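Local coordinates for haloacid dehalogenase/epoxide hydrolase family (Corynebacterium glutamicum ATCC 13032, PDB 2PR7), which is uncharacterized but belongs to the haloacid dehalogenase-like hydrolases and probably catalyses a metal-dependent hydrolysis, with a calcium ion bound in the crystal, at residues 12-26 / 117-129. Residues are numbered along the deposited sequence; the frame is centred on the assembly and turned at random.
Sequences VLDGTDEDQRRWRNL and YQQFDRAVVEIVG. With EDO (1,2-ethanediol), chain D.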
loop_
_atom_site.group_PDB
_atom_site.type_symbol
_atom_site.label_atom_id
_atom_site.label_comp_id
_atom_site.label_asym_id
_atom_site.label_seq_id
_atom_site.Cartn_x
_atom_site.Cartn_y
_atom_site.Cartn_z
ATOM N N VAL A 12 -4.007 -7.949 -3.343
ATOM C CA VAL A 12 -3.086 -7.076 -4.035
ATOM C C VAL A 12 -1.711 -7.720 -4.098
ATOM O O VAL A 12 -1.150 -7.875 -5.192
ATOM C CB VAL A 12 -3.036 -5.679 -3.363
ATOM C CG1 VAL A 12 -1.970 -4.811 -4.060
ATOM C CG2 VAL A 12 -4.454 -4.979 -3.330
ATOM N N LEU A 13 -1.155 -8.114 -2.946
ATOM C CA LEU A 13 0.236 -8.582 -2.838
ATOM C C LEU A 13 0.325 -10.078 -2.687
ATOM O O LEU A 13 1.419 -10.650 -2.567
ATOM C CB LEU A 13 0.936 -7.907 -1.621
ATOM C CG LEU A 13 1.065 -6.374 -1.683
ATOM C CD1 LEU A 13 1.638 -5.802 -0.344
ATOM C CD2 LEU A 13 1.927 -5.929 -2.907
ATOM N N ASP A 14 -0.811 -10.777 -2.649
ATOM C CA ASP A 14 -0.791 -12.212 -2.423
ATOM C C ASP A 14 -1.284 -13.068 -3.593
ATOM O O ASP A 14 -1.801 -14.167 -3.380
ATOM C CB ASP A 14 -1.594 -12.546 -1.188
ATOM C CG ASP A 14 -3.028 -12.242 -1.344
ATOM O OD1 ASP A 14 -3.470 -11.528 -2.278
ATOM O OD2 ASP A 14 -3.800 -12.774 -0.493
ATOM N N GLY A 15 -1.099 -12.563 -4.813
ATOM C CA GLY A 15 -1.529 -13.215 -6.034
ATOM C C GLY A 15 -0.584 -14.277 -6.527
ATOM O O GLY A 15 0.126 -14.925 -5.769
ATOM N N THR A 16 -0.562 -14.441 -7.837
ATOM C CA THR A 16 0.309 -15.438 -8.447
ATOM C C THR A 16 1.779 -15.077 -8.192
ATOM O O THR A 16 2.122 -13.929 -7.846
ATOM C CB THR A 16 0.120 -15.485 -9.957
ATOM O OG1 THR A 16 0.427 -14.200 -10.542
ATOM C CG2 THR A 16 -1.345 -15.945 -10.296
ATOM N N ASP A 17 2.649 -16.043 -8.452
ATOM C CA ASP A 17 4.113 -15.844 -8.279
ATOM C C ASP A 17 4.599 -14.776 -9.234
ATOM O O ASP A 17 5.412 -13.920 -8.858
ATOM C CB ASP A 17 4.921 -17.130 -8.465
ATOM C CG ASP A 17 4.806 -18.084 -7.279
ATOM O OD1 ASP A 17 4.376 -17.660 -6.177
ATOM O OD2 ASP A 17 5.167 -19.256 -7.462
ATOM N N GLU A 18 4.068 -14.755 -10.449
ATOM C CA GLU A 18 4.397 -13.670 -11.385
ATOM C C GLU A 18 4.029 -12.305 -10.805
ATOM O O GLU A 18 4.839 -11.377 -10.845
ATOM C CB GLU A 18 3.733 -13.867 -12.752
ATOM C CG GLU A 18 4.089 -12.795 -13.717
ATOM C CD GLU A 18 3.364 -12.911 -15.032
ATOM O OE1 GLU A 18 2.474 -13.777 -15.172
ATOM O OE2 GLU A 18 3.686 -12.088 -15.903
ATOM N N ASP A 19 2.802 -12.145 -10.287
ATOM C CA ASP A 19 2.331 -10.867 -9.785
ATOM C C ASP A 19 3.176 -10.448 -8.593
ATOM O O ASP A 19 3.493 -9.287 -8.452
ATOM C CB ASP A 19 0.818 -10.895 -9.434
ATOM C CG ASP A 19 -0.102 -10.711 -10.678
ATOM O OD1 ASP A 19 0.386 -10.539 -11.830
ATOM O OD2 ASP A 19 -1.350 -10.734 -10.490
ATOM N N GLN A 20 3.531 -11.394 -7.739
ATOM C CA GLN A 20 4.321 -11.067 -6.558
ATOM C C GLN A 20 5.718 -10.631 -6.954
ATOM O O GLN A 20 6.281 -9.707 -6.371
ATOM C CB GLN A 20 4.372 -12.227 -5.618
ATOM C CG GLN A 20 2.984 -12.567 -5.026
ATOM C CD GLN A 20 3.044 -13.448 -3.808
ATOM O OE1 GLN A 20 3.900 -13.287 -2.927
ATOM N NE2 GLN A 20 2.075 -14.360 -3.711
ATOM N N ARG A 21 6.311 -11.290 -7.953
ATOM C CA ARG A 21 7.636 -10.846 -8.477
ATOM C C ARG A 21 7.540 -9.415 -8.993
ATOM O O ARG A 21 8.451 -8.587 -8.776
ATOM C CB ARG A 21 8.187 -11.790 -9.555
ATOM C CG ARG A 21 8.697 -13.154 -9.063
ATOM C CD ARG A 21 9.406 -13.959 -10.159
ATOM N NE ARG A 21 8.538 -14.270 -11.318
ATOM C CZ ARG A 21 7.833 -15.390 -11.453
ATOM N NH1 ARG A 21 7.806 -16.309 -10.495
ATOM N NH2 ARG A 21 7.102 -15.599 -12.540
ATOM N N ARG A 22 6.502 -9.122 -9.765
ATOM C CA ARG A 22 6.270 -7.776 -10.294
ATOM C C ARG A 22 6.107 -6.722 -9.182
ATOM O O ARG A 22 6.716 -5.670 -9.206
ATOM C CB ARG A 22 5.127 -7.737 -11.338
ATOM C CG ARG A 22 5.413 -8.494 -12.580
ATOM C CD ARG A 22 4.221 -8.420 -13.501
ATOM N NE ARG A 22 4.094 -7.117 -14.161
ATOM C CZ ARG A 22 3.131 -6.844 -15.037
ATOM N NH1 ARG A 22 2.240 -7.781 -15.308
ATOM N NH2 ARG A 22 3.040 -5.646 -15.618
ATOM N N TRP A 23 5.412 -7.076 -8.136
ATOM C CA TRP A 23 5.226 -6.175 -7.005
ATOM C C TRP A 23 6.530 -5.967 -6.268
ATOM O O TRP A 23 6.824 -4.856 -5.878
ATOM C CB TRP A 23 4.227 -6.795 -6.056
ATOM C CG TRP A 23 2.862 -6.211 -6.246
ATOM C CD1 TRP A 23 1.757 -6.838 -6.711
ATOM C CD2 TRP A 23 2.486 -4.825 -6.022
ATOM N NE1 TRP A 23 0.696 -5.944 -6.748
ATOM C CE2 TRP A 23 1.111 -4.711 -6.319
ATOM C CE3 TRP A 23 3.176 -3.709 -5.537
ATOM C CZ2 TRP A 23 0.392 -3.508 -6.166
ATOM C CZ3 TRP A 23 2.475 -2.514 -5.377
ATOM C CH2 TRP A 23 1.085 -2.405 -5.728
ATOM N N ARG A 24 7.342 -7.014 -6.130
ATOM C CA ARG A 24 8.603 -6.877 -5.420
ATOM C C ARG A 24 9.548 -5.944 -6.147
ATOM O O ARG A 24 10.204 -5.104 -5.560
ATOM C CB ARG A 24 9.247 -8.227 -5.168
ATOM C CG ARG A 24 8.571 -8.948 -4.016
ATOM C CD ARG A 24 9.197 -10.259 -3.740
ATOM N NE ARG A 24 8.487 -10.932 -2.644
ATOM C CZ ARG A 24 8.994 -11.167 -1.433
ATOM N NH1 ARG A 24 10.253 -10.836 -1.133
ATOM N NH2 ARG A 24 8.237 -11.776 -0.530
ATOM N N ASN A 25 9.546 -6.013 -7.469
ATOM C CA ASN A 25 10.365 -5.150 -8.262
ATOM C C ASN A 25 9.835 -3.701 -8.196
ATOM O O ASN A 25 10.631 -2.760 -8.106
ATOM C CB ASN A 25 10.418 -5.688 -9.717
ATOM C CG ASN A 25 11.279 -4.873 -10.591
ATOM O OD1 ASN A 25 12.481 -4.744 -10.342
ATOM N ND2 ASN A 25 10.692 -4.292 -11.637
ATOM N N LEU A 26 8.549 -3.540 -8.251
ATOM C CA LEU A 26 7.960 -2.222 -8.169
ATOM C C LEU A 26 8.262 -1.569 -6.793
ATOM O O LEU A 26 8.718 -0.437 -6.731
ATOM C CB LEU A 26 6.457 -2.318 -8.398
ATOM C CG LEU A 26 5.631 -1.053 -8.387
ATOM C CD1 LEU A 26 6.143 -0.094 -9.472
ATOM C CD2 LEU A 26 4.166 -1.445 -8.589
ATOM N N TYR A 117 -7.217 -1.379 -7.614
ATOM C CA TYR A 117 -6.467 -2.540 -8.076
ATOM C C TYR A 117 -7.413 -3.629 -8.472
ATOM O O TYR A 117 -8.053 -4.286 -7.620
ATOM C CB TYR A 117 -5.577 -3.069 -6.971
ATOM C CG TYR A 117 -4.590 -4.123 -7.408
ATOM C CD1 TYR A 117 -3.347 -3.754 -7.910
ATOM C CD2 TYR A 117 -4.853 -5.441 -7.291
ATOM C CE1 TYR A 117 -2.444 -4.682 -8.276
ATOM C CE2 TYR A 117 -3.941 -6.367 -7.665
ATOM C CZ TYR A 117 -2.735 -5.961 -8.160
ATOM O OH TYR A 117 -1.769 -6.879 -8.536
ATOM N N GLN A 118 -7.605 -3.765 -9.761
ATOM C CA GLN A 118 -8.344 -4.915 -10.277
ATOM C C GLN A 118 -7.410 -5.846 -11.056
ATOM O O GLN A 118 -7.573 -7.055 -11.024
ATOM C CB GLN A 118 -9.529 -4.412 -11.107
ATOM C CG GLN A 118 -10.429 -5.489 -11.671
ATOM C CD GLN A 118 -11.739 -4.887 -12.239
ATOM O OE1 GLN A 118 -11.680 -4.138 -13.199
ATOM N NE2 GLN A 118 -12.919 -5.278 -11.683
ATOM N N GLN A 119 -6.455 -5.295 -11.782
ATOM C CA GLN A 119 -5.451 -6.132 -12.466
ATOM C C GLN A 119 -4.158 -5.388 -12.431
ATOM O O GLN A 119 -4.154 -4.155 -12.556
ATOM C CB GLN A 119 -5.839 -6.490 -13.893
ATOM C CG GLN A 119 -6.075 -5.350 -14.850
ATOM C CD GLN A 119 -5.569 -5.664 -16.287
ATOM O OE1 GLN A 119 -5.177 -4.761 -17.041
ATOM N NE2 GLN A 119 -5.592 -6.944 -16.661
ATOM N N PHE A 120 -3.061 -6.121 -12.233
ATOM C CA PHE A 120 -1.770 -5.491 -12.063
ATOM C C PHE A 120 -1.456 -4.580 -13.243
ATOM O O PHE A 120 -0.989 -3.447 -13.056
ATOM C CB PHE A 120 -0.628 -6.522 -11.864
ATOM C CG PHE A 120 0.683 -5.894 -11.487
ATOM C CD1 PHE A 120 1.574 -5.434 -12.470
ATOM C CD2 PHE A 120 1.051 -5.740 -10.168
ATOM C CE1 PHE A 120 2.790 -4.780 -12.116
ATOM C CE2 PHE A 120 2.247 -5.156 -9.819
ATOM C CZ PHE A 120 3.132 -4.660 -10.789
ATOM N N ASP A 121 -1.696 -5.049 -14.459
ATOM C CA ASP A 121 -1.312 -4.299 -15.652
ATOM C C ASP A 121 -1.944 -2.922 -15.719
ATOM O O ASP A 121 -1.334 -2.012 -16.250
ATOM C CB ASP A 121 -1.682 -5.040 -16.961
ATOM C CG ASP A 121 -0.825 -6.261 -17.243
ATOM O OD1 ASP A 121 0.340 -6.281 -16.871
ATOM O OD2 ASP A 121 -1.317 -7.192 -17.906
ATOM N N ARG A 122 -3.171 -2.783 -15.238
ATOM C CA ARG A 122 -3.829 -1.485 -15.242
ATOM C C ARG A 122 -3.266 -0.622 -14.126
ATOM O O ARG A 122 -2.864 0.503 -14.339
ATOM C CB ARG A 122 -5.338 -1.640 -15.060
ATOM C CG ARG A 122 -6.078 -0.379 -15.304
ATOM C CD ARG A 122 -7.574 -0.564 -15.338
ATOM N NE ARG A 122 -8.184 0.727 -15.628
ATOM C CZ ARG A 122 -8.319 1.690 -14.732
ATOM N NH1 ARG A 122 -7.939 1.507 -13.471
ATOM N NH2 ARG A 122 -8.853 2.843 -15.084
ATOM N N ALA A 123 -3.213 -1.163 -12.930
ATOM C CA ALA A 123 -2.773 -0.404 -11.776
ATOM C C ALA A 123 -1.310 0.057 -11.861
ATOM O O ALA A 123 -0.966 1.130 -11.385
ATOM C CB ALA A 123 -3.042 -1.202 -10.461
ATOM N N VAL A 124 -0.424 -0.768 -12.411
ATOM C CA VAL A 124 0.978 -0.411 -12.483
ATOM C C VAL A 124 1.218 0.885 -13.278
ATOM O O VAL A 124 2.105 1.688 -12.941
ATOM C CB VAL A 124 1.884 -1.576 -12.968
ATOM C CG1 VAL A 124 1.662 -1.881 -14.449
ATOM C CG2 VAL A 124 3.348 -1.245 -12.686
ATOM N N VAL A 125 0.460 1.084 -14.331
ATOM C CA VAL A 125 0.586 2.309 -15.136
ATOM C C VAL A 125 0.400 3.546 -14.257
ATOM O O VAL A 125 1.168 4.510 -14.334
ATOM C CB VAL A 125 -0.466 2.321 -16.273
ATOM C CG1 VAL A 125 -0.486 3.657 -17.003
ATOM C CG2 VAL A 125 -0.163 1.252 -17.245
ATOM N N GLU A 126 -0.660 3.527 -13.437
ATOM C CA GLU A 126 -0.969 4.594 -12.517
ATOM C C GLU A 126 0.128 4.767 -11.491
ATOM O O GLU A 126 0.531 5.872 -11.178
ATOM C CB GLU A 126 -2.308 4.338 -11.830
ATOM C CG GLU A 126 -3.434 4.131 -12.843
ATOM C CD GLU A 126 -4.775 4.027 -12.187
ATOM O OE1 GLU A 126 -5.007 4.758 -11.200
ATOM O OE2 GLU A 126 -5.581 3.197 -12.652
ATOM N N ILE A 127 0.594 3.665 -10.903
ATOM C CA ILE A 127 1.544 3.783 -9.829
ATOM C C ILE A 127 2.826 4.387 -10.354
ATOM O O ILE A 127 3.409 5.270 -9.772
ATOM C CB ILE A 127 1.769 2.393 -9.138
ATOM C CG1 ILE A 127 0.477 1.914 -8.473
ATOM C CG2 ILE A 127 2.923 2.487 -8.137
ATOM C CD1 ILE A 127 0.465 0.387 -8.154
ATOM N N VAL A 128 3.342 3.806 -11.441
ATOM C CA VAL A 128 4.572 4.247 -12.027
ATOM C C VAL A 128 4.510 5.718 -12.414
ATOM O O VAL A 128 5.464 6.469 -12.200
ATOM C CB VAL A 128 4.908 3.344 -13.225
ATOM C CG1 VAL A 128 5.963 3.994 -14.081
ATOM C CG2 VAL A 128 5.354 1.889 -12.759
ATOM N N GLY A 129 3.359 6.142 -12.937
ATOM C CA GLY A 129 3.163 7.537 -13.343
ATOM C C GLY A 129 3.161 8.493 -12.153
ATOM O O GLY A 129 3.771 9.556 -12.214
HETATM C C1 EDO D . 5.029 -9.965 -1.621
HETATM O O1 EDO D . 5.545 -11.157 -2.219
HETATM C C2 EDO D . 4.924 -8.980 -2.757
HETATM O O2 EDO D . 3.730 -9.300 -3.487
HETATM O O HOH W 1 -2.142 -9.444 -7.971
HETATM O O HOH W 2 -3.295 -8.931 -11.960
#
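Phe-120 fits as a knob among Asp-19, Arg-22, Trp-23 and Leu-26. It joins two helices on one side of the parallel sheet of this Rossmann-like HAD fold, 17-26 and 120-129, which run nearly parallel with short-segment axes 11.9 Å apart. The phenyl edge points into one face of the Trp-23 indole, an edge-to-face pair with planes at 86°. Leu-13 CD2 lies over the opposite indole face. With chi1 at -172°, the Phe-120 ring swings away from its own backbone N and reaches across to helix 17-26. Arg-22 CB makes a CH-pi contact over a face of the same ring. Farther out, the arginine bends at chi3 (75°). Phe-120 CD1 sits over the centre of one guanidinium face, 3.3 Å from Arg-22 CZ; the two groups are tilted against each other, not stacked. NH1 and NH2 both bind Asp-121 OD1 in a salt bridge, NH1 at 2.9 Å. Arg-22 NE has a second charged partner, the C-terminal carboxylate of Phe-137. Leu-26 reaches across as a second knob, among Phe-120, Val-124, Ile-127 and Val-128.

Within the cluster of Trp-23, Tyr-117 and Phe-120, Trp-23 NE1 donates to Tyr-117 OH at 3.2 Å. Val-12 CG1 stands over the centre of the tyrosine ring, 4.1 Å from its centroid. The Val-12 side chain comes within about 5 Å of the calcium ion, which is bound by Asp-8, Ala-10 and Asp-99, so the contact borders the metal site. Two waters link the segments through Asp-19 OD2. One also bonds Tyr-117 OH; the other donates to Asp-19 OD2 and accepts from Phe-120 N at 2.8 Å.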